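Local coordinates for protein ribokinase (PDB 6ILS) that catalyses the ATP- and magnesium-dependent phosphorylation of D-ribose at O-5, giving the D-ribose 5-phosphate used in nucleotide and amino-acid synthesis and in the pentose phosphate pathway, at residues B[143-147]-B[170-176]; B[162-168]-B[183-188]; B[13-19]-B[31-37]. One frame throughout, in Å; residues are numbered along the deposited sequence.

In the fold
After strand 5-8 the chain leaves the large sheet for the small four-stranded lid sheet. There interaction 3 pairs strand 12-18 with strand 33-39, closing an 11-residue loop between its segments, and the chain later returns to the large sheet. Both later contacts open after interaction 3 has closed, and they cross one another. Interaction 1 joins the loops that follow strands 138-143 and 164-170; interaction 2 pairs strand 164-170 with the next strand of the central sheet, 185-187. They touch where Arg143 packs on Leu166 to Val168 and Ile175 meets Val168. Interactions 1 and 3 are about 26 Å apart between centres, yet both reach the same ribose, through Glu144 and Asp14.

Interaction 1. Residues B[143-147]-B[170-176]; sequences REIPD and GMDTPIP. With RIB (alpha-D-ribofuranose), chain F.
Two loops meet where adjacent parallel strands of the central sheet run out. Arg143 and Gly170 form the last bridge, with CA atoms 4.5 Å apart, and Pro146 and Pro176 stand at the N-cap positions of the helices that follow. Met171 N donates to Arg143 O (2.8 Å), and Gly170 CA makes a CH···O contact with the same oxygen (3.4 Å). At Gly170 (phi/psi 128/-130) a CB would collide with Arg143 O.

The polar core is the Arg143 guanidinium, folded back by chi1 m, chi2 -146° and chi3 p. Arg143 NH1 donates to Thr173 O (2.7 Å) and Arg143 NH2 to Thr173 OG1 (3.0 Å), while Arg143 NH2 salt-bridges Asp147 OD1 (2.7 Å). A water accepts from Arg143 NH1 (3.0 Å) and lies very close to Met171 O (2.4 Å).

Met171 CE and Ile175 CG1 lie over opposite guanidinium faces, and the Pro176 ring against the Asp147 carboxylate (CG to OD2 3.6 Å). On the other side of the Arg143–Gly170 bridge, Glu144 (chi1 m, chi2 t) accepts from ribose O1 at OE2 (2.6 Å), while its OE1 is held by Ser10 and Lys41 N. One buried arginine ties the loops together; its neighbour Glu144 holds the ribose.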
loop_
_atom_site.group_PDB
_atom_site.type_symbol
_atom_site.label_atom_id
_atom_site.label_comp_id
_atom_site.label_asym_id
_atom_site.label_seq_id
_atom_site.Cartn_x
_atom_site.Cartn_y
_atom_site.Cartn_z
ATOM N N ARG B 143 -2.412 15.981 -14.808
ATOM C CA ARG B 143 -3.193 15.018 -15.578
ATOM C C ARG B 143 -3.329 13.671 -14.895
ATOM O O ARG B 143 -3.048 12.625 -15.479
ATOM C CB ARG B 143 -2.590 14.885 -16.959
ATOM C CG ARG B 143 -2.580 16.237 -17.639
ATOM C CD ARG B 143 -2.788 16.149 -19.128
ATOM N NE ARG B 143 -4.036 15.484 -19.510
ATOM C CZ ARG B 143 -4.081 14.482 -20.382
ATOM N NH1 ARG B 143 -2.949 14.035 -20.913
ATOM N NH2 ARG B 143 -5.236 13.916 -20.711
ATOM N N GLU B 144 -3.808 13.721 -13.656
ATOM C CA GLU B 144 -4.029 12.523 -12.837
ATOM C C GLU B 144 -5.453 12.497 -12.281
ATOM O O GLU B 144 -5.758 11.734 -11.358
ATOM C CB GLU B 144 -2.991 12.467 -11.691
ATOM C CG GLU B 144 -1.566 12.249 -12.170
ATOM C CD GLU B 144 -0.581 11.900 -11.040
ATOM O OE1 GLU B 144 -0.785 12.331 -9.876
ATOM O OE2 GLU B 144 0.391 11.169 -11.327
ATOM N N ILE B 145 -6.311 13.354 -12.831
ATOM C CA ILE B 145 -7.763 13.306 -12.606
ATOM C C ILE B 145 -8.429 13.447 -13.998
ATOM O O ILE B 145 -7.742 13.751 -14.987
ATOM C CB ILE B 145 -8.267 14.410 -11.632
ATOM C CG1 ILE B 145 -8.189 15.786 -12.294
ATOM C CG2 ILE B 145 -7.489 14.390 -10.302
ATOM C CD1 ILE B 145 -8.773 16.906 -11.501
ATOM N N PRO B 146 -9.747 13.199 -14.096
ATOM C CA PRO B 146 -10.327 13.156 -15.456
ATOM C C PRO B 146 -10.235 14.456 -16.263
ATOM O O PRO B 146 -10.401 15.529 -15.713
ATOM C CB PRO B 146 -11.801 12.816 -15.191
ATOM C CG PRO B 146 -11.770 12.026 -13.926
ATOM C CD PRO B 146 -10.683 12.668 -13.088
ATOM N N ASP B 147 -9.999 14.329 -17.567
ATOM C CA ASP B 147 -10.019 15.467 -18.489
ATOM C C ASP B 147 -11.245 16.347 -18.273
ATOM O O ASP B 147 -11.166 17.571 -18.317
ATOM C CB ASP B 147 -9.987 14.979 -19.945
ATOM C CG ASP B 147 -8.621 14.444 -20.366
ATOM O OD1 ASP B 147 -7.600 14.877 -19.795
ATOM O OD2 ASP B 147 -8.566 13.593 -21.282
ATOM N N GLY B 170 1.400 13.094 -15.503
ATOM C CA GLY B 170 0.280 12.202 -15.260
ATOM C C GLY B 170 0.068 11.278 -16.451
ATOM O O GLY B 170 1.005 10.648 -16.936
ATOM N N MET B 171 -1.173 11.210 -16.922
ATOM C CA MET B 171 -1.532 10.333 -18.028
ATOM C C MET B 171 -0.792 10.678 -19.318
ATOM O O MET B 171 -0.528 11.845 -19.604
ATOM C CB MET B 171 -3.041 10.383 -18.267
ATOM C CG MET B 171 -3.856 10.012 -17.042
ATOM S SD MET B 171 -5.635 10.065 -17.366
ATOM C CE MET B 171 -5.782 11.662 -18.158
ATOM N N ASP B 172 -0.470 9.649 -20.095
ATOM C CA ASP B 172 0.276 9.822 -21.337
ATOM C C ASP B 172 -0.647 10.005 -22.547
ATOM O O ASP B 172 -0.212 9.889 -23.692
ATOM C CB ASP B 172 1.209 8.632 -21.559
ATOM C CG ASP B 172 2.291 8.540 -20.498
ATOM O OD1 ASP B 172 2.497 9.539 -19.769
ATOM O OD2 ASP B 172 2.939 7.475 -20.395
ATOM N N THR B 173 -1.912 10.314 -22.289
ATOM C CA THR B 173 -2.891 10.503 -23.356
ATOM C C THR B 173 -2.798 11.905 -23.953
ATOM O O THR B 173 -2.316 12.833 -23.292
ATOM C CB THR B 173 -4.319 10.268 -22.844
ATOM O OG1 THR B 173 -4.621 11.222 -21.819
ATOM C CG2 THR B 173 -4.460 8.859 -22.294
ATOM N N PRO B 174 -3.255 12.070 -25.212
ATOM C CA PRO B 174 -3.256 13.419 -25.793
ATOM C C PRO B 174 -4.074 14.379 -24.942
ATOM O O PRO B 174 -5.027 13.965 -24.289
ATOM C CB PRO B 174 -3.902 13.213 -27.169
ATOM C CG PRO B 174 -3.636 11.780 -27.494
ATOM C CD PRO B 174 -3.696 11.050 -26.182
ATOM N N ILE B 175 -3.687 15.644 -24.927
ATOM C CA ILE B 175 -4.438 16.649 -24.193
ATOM C C ILE B 175 -5.557 17.205 -25.068
ATOM O O ILE B 175 -5.309 17.646 -26.186
ATOM C CB ILE B 175 -3.545 17.816 -23.731
ATOM C CG1 ILE B 175 -2.297 17.296 -23.006
ATOM C CG2 ILE B 175 -4.349 18.784 -22.870
ATOM C CD1 ILE B 175 -1.285 18.390 -22.686
ATOM N N PRO B 176 -6.792 17.190 -24.560
ATOM C CA PRO B 176 -7.922 17.749 -25.308
ATOM C C PRO B 176 -7.717 19.227 -25.597
ATOM O O PRO B 176 -7.315 19.969 -24.705
ATOM C CB PRO B 176 -9.105 17.555 -24.358
ATOM C CG PRO B 176 -8.679 16.471 -23.423
ATOM C CD PRO B 176 -7.208 16.633 -23.260
HETATM O O5 RIB F . 5.333 13.678 -9.296
HETATM C C5 RIB F . 5.320 12.737 -8.256
HETATM C C4 RIB F . 4.120 12.037 -8.247
HETATM O O4 RIB F . 3.796 11.412 -9.582
HETATM C C3 RIB F . 4.359 10.780 -7.304
HETATM O O3 RIB F . 4.076 11.208 -5.885
HETATM C C2 RIB F . 3.669 9.843 -7.776
HETATM O O2 RIB F . 2.519 9.470 -6.917
HETATM C C1 RIB F . 3.148 10.314 -9.289
HETATM O O1 RIB F . 1.787 10.546 -9.275
HETATM O O HOH W 1 -0.154 14.202 -19.972
#

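Interaction 2. Residues B[162-168]-B[183-188]; sequences VPVILDV and IDILSP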
loop_
_atom_site.group_PDB
_atom_site.type_symbol
_atom_site.label_atom_id
_atom_site.label_comp_id
_atom_site.label_asym_id
_atom_site.label_seq_id
_atom_site.Cartn_x
_atom_site.Cartn_y
_atom_site.Cartn_z
ATOM N N VAL B 162 -8.169 34.672 -13.631
ATOM C CA VAL B 162 -6.965 34.324 -12.839
ATOM C C VAL B 162 -6.149 33.239 -13.575
ATOM O O VAL B 162 -6.716 32.431 -14.302
ATOM C CB VAL B 162 -7.353 33.888 -11.383
ATOM C CG1 VAL B 162 -8.858 34.045 -11.150
ATOM C CG2 VAL B 162 -6.903 32.453 -11.050
ATOM N N PRO B 163 -4.815 33.233 -13.414
ATOM C CA PRO B 163 -3.988 32.316 -14.222
ATOM C C PRO B 163 -4.170 30.826 -13.896
ATOM O O PRO B 163 -4.289 30.450 -12.733
ATOM C CB PRO B 163 -2.560 32.763 -13.911
ATOM C CG PRO B 163 -2.654 33.508 -12.629
ATOM C CD PRO B 163 -4.006 34.096 -12.541
ATOM N N VAL B 164 -4.200 30.000 -14.931
ATOM C CA VAL B 164 -4.323 28.559 -14.778
ATOM C C VAL B 164 -3.119 27.868 -15.366
ATOM O O VAL B 164 -2.785 28.075 -16.542
ATOM C CB VAL B 164 -5.592 28.018 -15.473
ATOM C CG1 VAL B 164 -5.695 26.508 -15.298
ATOM C CG2 VAL B 164 -6.817 28.710 -14.925
ATOM N N ILE B 165 -2.466 27.044 -14.552
ATOM C CA ILE B 165 -1.312 26.271 -14.984
ATOM C C ILE B 165 -1.661 24.799 -15.068
ATOM O O ILE B 165 -2.185 24.218 -14.111
ATOM C CB ILE B 165 -0.099 26.460 -14.000
ATOM C CG1 ILE B 165 0.251 27.944 -13.881
ATOM C CG2 ILE B 165 1.082 25.613 -14.460
ATOM C CD1 ILE B 165 1.404 28.244 -12.919
ATOM N N LEU B 166 -1.375 24.194 -16.212
ATOM C CA LEU B 166 -1.565 22.779 -16.394
ATOM C C LEU B 166 -0.221 22.081 -16.503
ATOM O O LEU B 166 0.533 22.268 -17.466
ATOM C CB LEU B 166 -2.429 22.491 -17.638
ATOM C CG LEU B 166 -2.538 21.021 -18.028
ATOM C CD1 LEU B 166 -3.327 20.200 -16.985
ATOM C CD2 LEU B 166 -3.196 20.883 -19.423
ATOM N N ASP B 167 0.077 21.286 -15.484
ATOM C CA ASP B 167 1.244 20.425 -15.474
ATOM C C ASP B 167 0.860 19.229 -16.311
ATOM O O ASP B 167 -0.246 18.696 -16.160
ATOM C CB ASP B 167 1.618 20.062 -14.023
ATOM C CG ASP B 167 2.652 18.955 -13.923
ATOM O OD1 ASP B 167 3.377 18.691 -14.897
ATOM O OD2 ASP B 167 2.732 18.329 -12.837
ATOM N N VAL B 168 1.741 18.821 -17.214
ATOM C CA VAL B 168 1.393 17.781 -18.174
ATOM C C VAL B 168 1.654 16.424 -17.552
ATOM O O VAL B 168 1.238 15.391 -18.074
ATOM C CB VAL B 168 2.168 17.969 -19.509
ATOM C CG1 VAL B 168 1.792 16.904 -20.521
ATOM C CG2 VAL B 168 1.834 19.312 -20.080
ATOM N N ILE B 183 -6.440 27.045 -20.534
ATOM C CA ILE B 183 -5.376 27.297 -19.561
ATOM C C ILE B 183 -4.509 28.473 -20.005
ATOM O O ILE B 183 -4.620 28.942 -21.145
ATOM C CB ILE B 183 -4.509 26.053 -19.363
ATOM C CG1 ILE B 183 -3.789 25.707 -20.672
ATOM C CG2 ILE B 183 -5.364 24.897 -18.830
ATOM C CD1 ILE B 183 -2.817 24.579 -20.576
ATOM N N ASP B 184 -3.653 28.962 -19.109
ATOM C CA ASP B 184 -2.778 30.088 -19.432
ATOM C C ASP B 184 -1.340 29.618 -19.627
ATOM O O ASP B 184 -0.636 30.067 -20.531
ATOM C CB ASP B 184 -2.842 31.151 -18.335
ATOM C CG ASP B 184 -4.225 31.776 -18.203
ATOM O OD1 ASP B 184 -4.556 32.655 -19.027
ATOM O OD2 ASP B 184 -4.984 31.400 -17.282
ATOM N N ILE B 185 -0.900 28.700 -18.776
ATOM C CA ILE B 185 0.462 28.209 -18.862
ATOM C C ILE B 185 0.463 26.701 -18.923
ATOM O O ILE B 185 -0.138 26.046 -18.077
ATOM C CB ILE B 185 1.303 28.675 -17.649
ATOM C CG1 ILE B 185 1.323 30.198 -17.579
ATOM C CG2 ILE B 185 2.705 28.084 -17.725
ATOM C CD1 ILE B 185 2.028 30.765 -16.353
ATOM N N LEU B 186 1.136 26.150 -19.924
ATOM C CA LEU B 186 1.330 24.720 -20.043
ATOM C C LEU B 186 2.713 24.385 -19.486
ATOM O O LEU B 186 3.690 25.067 -19.825
ATOM C CB LEU B 186 1.214 24.270 -21.512
ATOM C CG LEU B 186 1.266 22.763 -21.756
ATOM C CD1 LEU B 186 -0.018 22.107 -21.256
ATOM C CD2 LEU B 186 1.476 22.450 -23.249
ATOM N N SER B 187 2.820 23.366 -18.638
ATOM C CA SER B 187 4.144 23.020 -18.107
ATOM C C SER B 187 4.519 21.549 -18.312
ATOM O O SER B 187 4.243 20.697 -17.467
ATOM C CB SER B 187 4.232 23.395 -16.610
ATOM O OG SER B 187 5.582 23.312 -16.139
ATOM N N PRO B 188 5.158 21.246 -19.456
ATOM C CA PRO B 188 5.659 19.912 -19.761
ATOM C C PRO B 188 7.143 19.776 -19.490
ATOM O O PRO B 188 7.854 20.782 -19.520
ATOM C CB PRO B 188 5.419 19.797 -21.262
ATOM C CG PRO B 188 5.733 21.188 -21.740
ATOM C CD PRO B 188 5.252 22.132 -20.632
HETATM O O HOH W 2 -7.364 33.123 -16.835
#
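Neighbouring strands of the central Rossmann-like sheet, joined through helix 177-180 in a beta-alpha-beta unit, lie side by side. The axes of 164-168 and 185-187 approach to 4.8 Å at 20°, in parallel register from Ile165–Ile185 to Asp167–Ser187.

On one face, Ile183, just before strand 185-187, fills the hollow between Val164 and Leu166: its CD1 rests on Leu166 CB (3.6 Å) and its CG2 on Val164 CG1 (3.9 Å). Leu186 CD1 wedges between Leu166 CD2 (3.9 Å) and Val168 CG2 (3.6 Å), and the same Val168 methyl meets Pro188 CB (3.8 Å). Helix 190-197 packs on this side. The Ile165 and Ile185 face, with Ile165 CG1 4.0 Å from Ile185 CB, is covered by helix 257-270.

In the ladder the donor alternates between strands: Ile185 N to Val164 O (3.0 Å), Leu166 N to Ile185 O (2.9 Å), Ser187 N to Leu166 O (2.8 Å) and Val168 N to Ser187 O (3.1 Å). Val164 O also accepts from Asp184 N (2.9 Å), and Asp184 OD2 from Val164 N (2.8 Å). Apolar through its middle, the pair is polar at both ends; at the C-terminal one Asp167 OD1 accepts from Gly169 N and salt-bridges Lys225, a predicted ATP-binding residue, near both substrates.

Interaction 3. Residues B[13-19]-B[31-37]; sequences ADIYVEI and AKTGQTL. With RIB (alpha-D-ribofuranose), chain F.
This is an antiparallel strand pair in the small four-stranded sheet that forms the lid of PfkB-family sugar kinases, joining edge strand 33-39 to strand 12-18. The N-to-C directions differ by 172° and the axes approach to 4.7 Å. Asp14–Leu37 and Tyr16–Gln35 are hydrogen-bonded pairs; Ile15–Thr36 (CA-CA 4.6 Å) and Val17–Gly34 (4.4 Å) are non-hydrogen-bonded.

Main-chain bonds run from Asp14 N to Leu37 O (2.8 Å), Leu37 N to Asp14 O (3.0 Å), Tyr16 N to Gln35 O (3.0 Å) and Gln35 N to Tyr16 O (3.1 Å). Toward the far end Glu18 N reaches Thr33 O (3.1 Å), and Lys32 N donates to Glu18 O (2.9 Å). Gly34 is fully extended (phi/psi -173/171), its CA 3.1 Å from Tyr16 O.

Asp14, Tyr16, Gln35 and Leu37 share one face; there Tyr16 (chi1 m) sets CE2 4.3 Å from Leu37 CD1. On the other face Ile15 (m, m) brings CD1 to 3.1 Å from Thr36 OG1. His67 of the second subunit packs on Ile15 and Thr36, and its Val113 on Val17, so the lid sheet takes part in the dimer interface. Beyond the paired strands, Ala31 CB lies 4.0 Å from Ile19 CG2. At the sugar end, Asp14 (chi1 m) accepts from ribose O3 at OD2 (2.6 Å) and, in a very short bond, from ribose O2 at OD1 (2.5 Å).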
loop_
_atom_site.group_PDB
_atom_site.type_symbol
_atom_site.label_atom_id
_atom_site.label_comp_id
_atom_site.label_asym_id
_atom_site.label_seq_id
_atom_site.Cartn_x
_atom_site.Cartn_y
_atom_site.Cartn_z
ATOM N N ALA B 13 -1.199 7.416 -2.374
ATOM C CA ALA B 13 -0.218 6.803 -1.489
ATOM C C ALA B 13 0.821 6.157 -2.398
ATOM O O ALA B 13 0.479 5.370 -3.270
ATOM C CB ALA B 13 -0.863 5.775 -0.564
ATOM N N ASP B 14 2.079 6.517 -2.205
ATOM C CA ASP B 14 3.159 5.984 -3.017
ATOM C C ASP B 14 3.783 4.778 -2.319
ATOM O O ASP B 14 4.403 4.935 -1.276
ATOM C CB ASP B 14 4.206 7.067 -3.273
ATOM C CG ASP B 14 3.719 8.140 -4.258
ATOM O OD1 ASP B 14 2.822 7.833 -5.078
ATOM O OD2 ASP B 14 4.258 9.269 -4.219
ATOM N N ILE B 15 3.588 3.593 -2.896
ATOM C CA ILE B 15 4.085 2.346 -2.314
ATOM C C ILE B 15 5.403 1.929 -2.977
ATOM O O ILE B 15 5.403 1.319 -4.041
ATOM C CB ILE B 15 3.090 1.186 -2.470
ATOM C CG1 ILE B 15 1.658 1.601 -2.099
ATOM C CG2 ILE B 15 3.534 0.003 -1.615
ATOM C CD1 ILE B 15 1.440 1.759 -0.648
ATOM N N TYR B 16 6.512 2.270 -2.337
ATOM C CA TYR B 16 7.845 1.961 -2.850
ATOM C C TYR B 16 8.339 0.625 -2.352
ATOM O O TYR B 16 8.372 0.400 -1.146
ATOM C CB TYR B 16 8.836 3.038 -2.428
ATOM C CG TYR B 16 8.525 4.381 -3.020
ATOM C CD1 TYR B 16 8.891 4.682 -4.321
ATOM C CD2 TYR B 16 7.855 5.346 -2.282
ATOM C CE1 TYR B 16 8.606 5.908 -4.874
ATOM C CE2 TYR B 16 7.564 6.578 -2.822
ATOM C CZ TYR B 16 7.941 6.854 -4.124
ATOM O OH TYR B 16 7.652 8.084 -4.674
ATOM N N VAL B 17 8.730 -0.253 -3.269
ATOM C CA VAL B 17 9.391 -1.489 -2.883
ATOM C C VAL B 17 10.747 -1.596 -3.587
ATOM O O VAL B 17 10.851 -1.427 -4.807
ATOM C CB VAL B 17 8.521 -2.738 -3.181
ATOM C CG1 VAL B 17 7.234 -2.701 -2.352
ATOM C CG2 VAL B 17 8.195 -2.854 -4.664
ATOM N N GLU B 18 11.790 -1.834 -2.796
ATOM C CA GLU B 18 13.131 -2.052 -3.331
ATOM C C GLU B 18 13.322 -3.517 -3.712
ATOM O O GLU B 18 13.284 -4.401 -2.851
ATOM C CB GLU B 18 14.188 -1.637 -2.316
ATOM C CG GLU B 18 14.375 -0.144 -2.194
ATOM C CD GLU B 18 15.384 0.214 -1.124
ATOM O OE1 GLU B 18 16.338 -0.575 -0.929
ATOM O OE2 GLU B 18 15.228 1.280 -0.480
ATOM N N ILE B 19 13.520 -3.778 -5.000
ATOM C CA ILE B 19 13.776 -5.135 -5.470
ATOM C C ILE B 19 15.083 -5.193 -6.266
ATOM O O ILE B 19 15.695 -4.158 -6.549
ATOM C CB ILE B 19 12.612 -5.665 -6.339
ATOM C CG1 ILE B 19 12.438 -4.806 -7.594
ATOM C CG2 ILE B 19 11.318 -5.690 -5.542
ATOM C CD1 ILE B 19 11.212 -5.169 -8.414
ATOM N N ALA B 31 11.269 -8.493 -1.588
ATOM C CA ALA B 31 11.907 -7.190 -1.620
ATOM C C ALA B 31 12.834 -7.033 -0.428
ATOM O O ALA B 31 12.662 -7.691 0.595
ATOM C CB ALA B 31 10.861 -6.083 -1.630
ATOM N N LYS B 32 13.819 -6.156 -0.566
ATOM C CA LYS B 32 14.719 -5.835 0.533
ATOM C C LYS B 32 13.993 -4.991 1.580
ATOM O O LYS B 32 14.062 -5.265 2.777
ATOM C CB LYS B 32 15.957 -5.096 0.014
ATOM C CG LYS B 32 16.573 -4.121 1.014
ATOM C CD LYS B 32 17.750 -3.358 0.416
ATOM C CE LYS B 32 18.410 -2.457 1.454
ATOM N NZ LYS B 32 19.368 -3.200 2.322
ATOM N N THR B 33 13.298 -3.956 1.123
ATOM C CA THR B 33 12.549 -3.105 2.030
ATOM C C THR B 33 11.460 -2.333 1.273
ATOM O O THR B 33 11.147 -2.638 0.112
ATOM C CB THR B 33 13.485 -2.122 2.787
ATOM O OG1 THR B 33 12.752 -1.425 3.805
ATOM C CG2 THR B 33 14.130 -1.124 1.836
ATOM N N GLY B 34 10.880 -1.346 1.947
ATOM C CA GLY B 34 9.825 -0.537 1.369
ATOM C C GLY B 34 9.439 0.617 2.269
ATOM O O GLY B 34 9.889 0.717 3.420
ATOM N N GLN B 35 8.608 1.505 1.728
ATOM C CA GLN B 35 8.082 2.629 2.477
ATOM C C GLN B 35 6.829 3.121 1.768
ATOM O O GLN B 35 6.773 3.115 0.548
ATOM C CB GLN B 35 9.119 3.739 2.582
ATOM C CG GLN B 35 8.874 4.732 3.695
ATOM C CD GLN B 35 10.054 5.667 3.897
ATOM O OE1 GLN B 35 11.082 5.534 3.227
ATOM N NE2 GLN B 35 9.913 6.621 4.816
ATOM N N THR B 36 5.812 3.506 2.531
ATOM C CA THR B 36 4.604 4.101 1.951
ATOM C C THR B 36 4.547 5.568 2.328
ATOM O O THR B 36 4.563 5.910 3.513
ATOM C CB THR B 36 3.320 3.396 2.424
ATOM O OG1 THR B 36 3.261 2.083 1.854
ATOM C CG2 THR B 36 2.093 4.184 1.973
ATOM N N LEU B 37 4.484 6.439 1.319
ATOM C CA LEU B 37 4.544 7.877 1.566
ATOM C C LEU B 37 3.386 8.622 0.896
ATOM O O LEU B 37 2.815 8.147 -0.085
ATOM C CB LEU B 37 5.880 8.446 1.074
ATOM C CG LEU B 37 7.168 7.998 1.773
ATOM C CD1 LEU B 37 8.386 8.463 0.991
ATOM C CD2 LEU B 37 7.220 8.529 3.201
HETATM O O5 RIB F . 5.333 13.678 -9.296
HETATM C C5 RIB F . 5.320 12.737 -8.256
HETATM C C4 RIB F . 4.120 12.037 -8.247
HETATM O O4 RIB F . 3.796 11.412 -9.582
HETATM C C3 RIB F . 4.359 10.780 -7.304
HETATM O O3 RIB F . 4.076 11.208 -5.885
HETATM C C2 RIB F . 3.669 9.843 -7.776
HETATM O O2 RIB F . 2.519 9.470 -6.917
HETATM C C1 RIB F . 3.148 10.314 -9.289
HETATM O O1 RIB F . 1.787 10.546 -9.275
#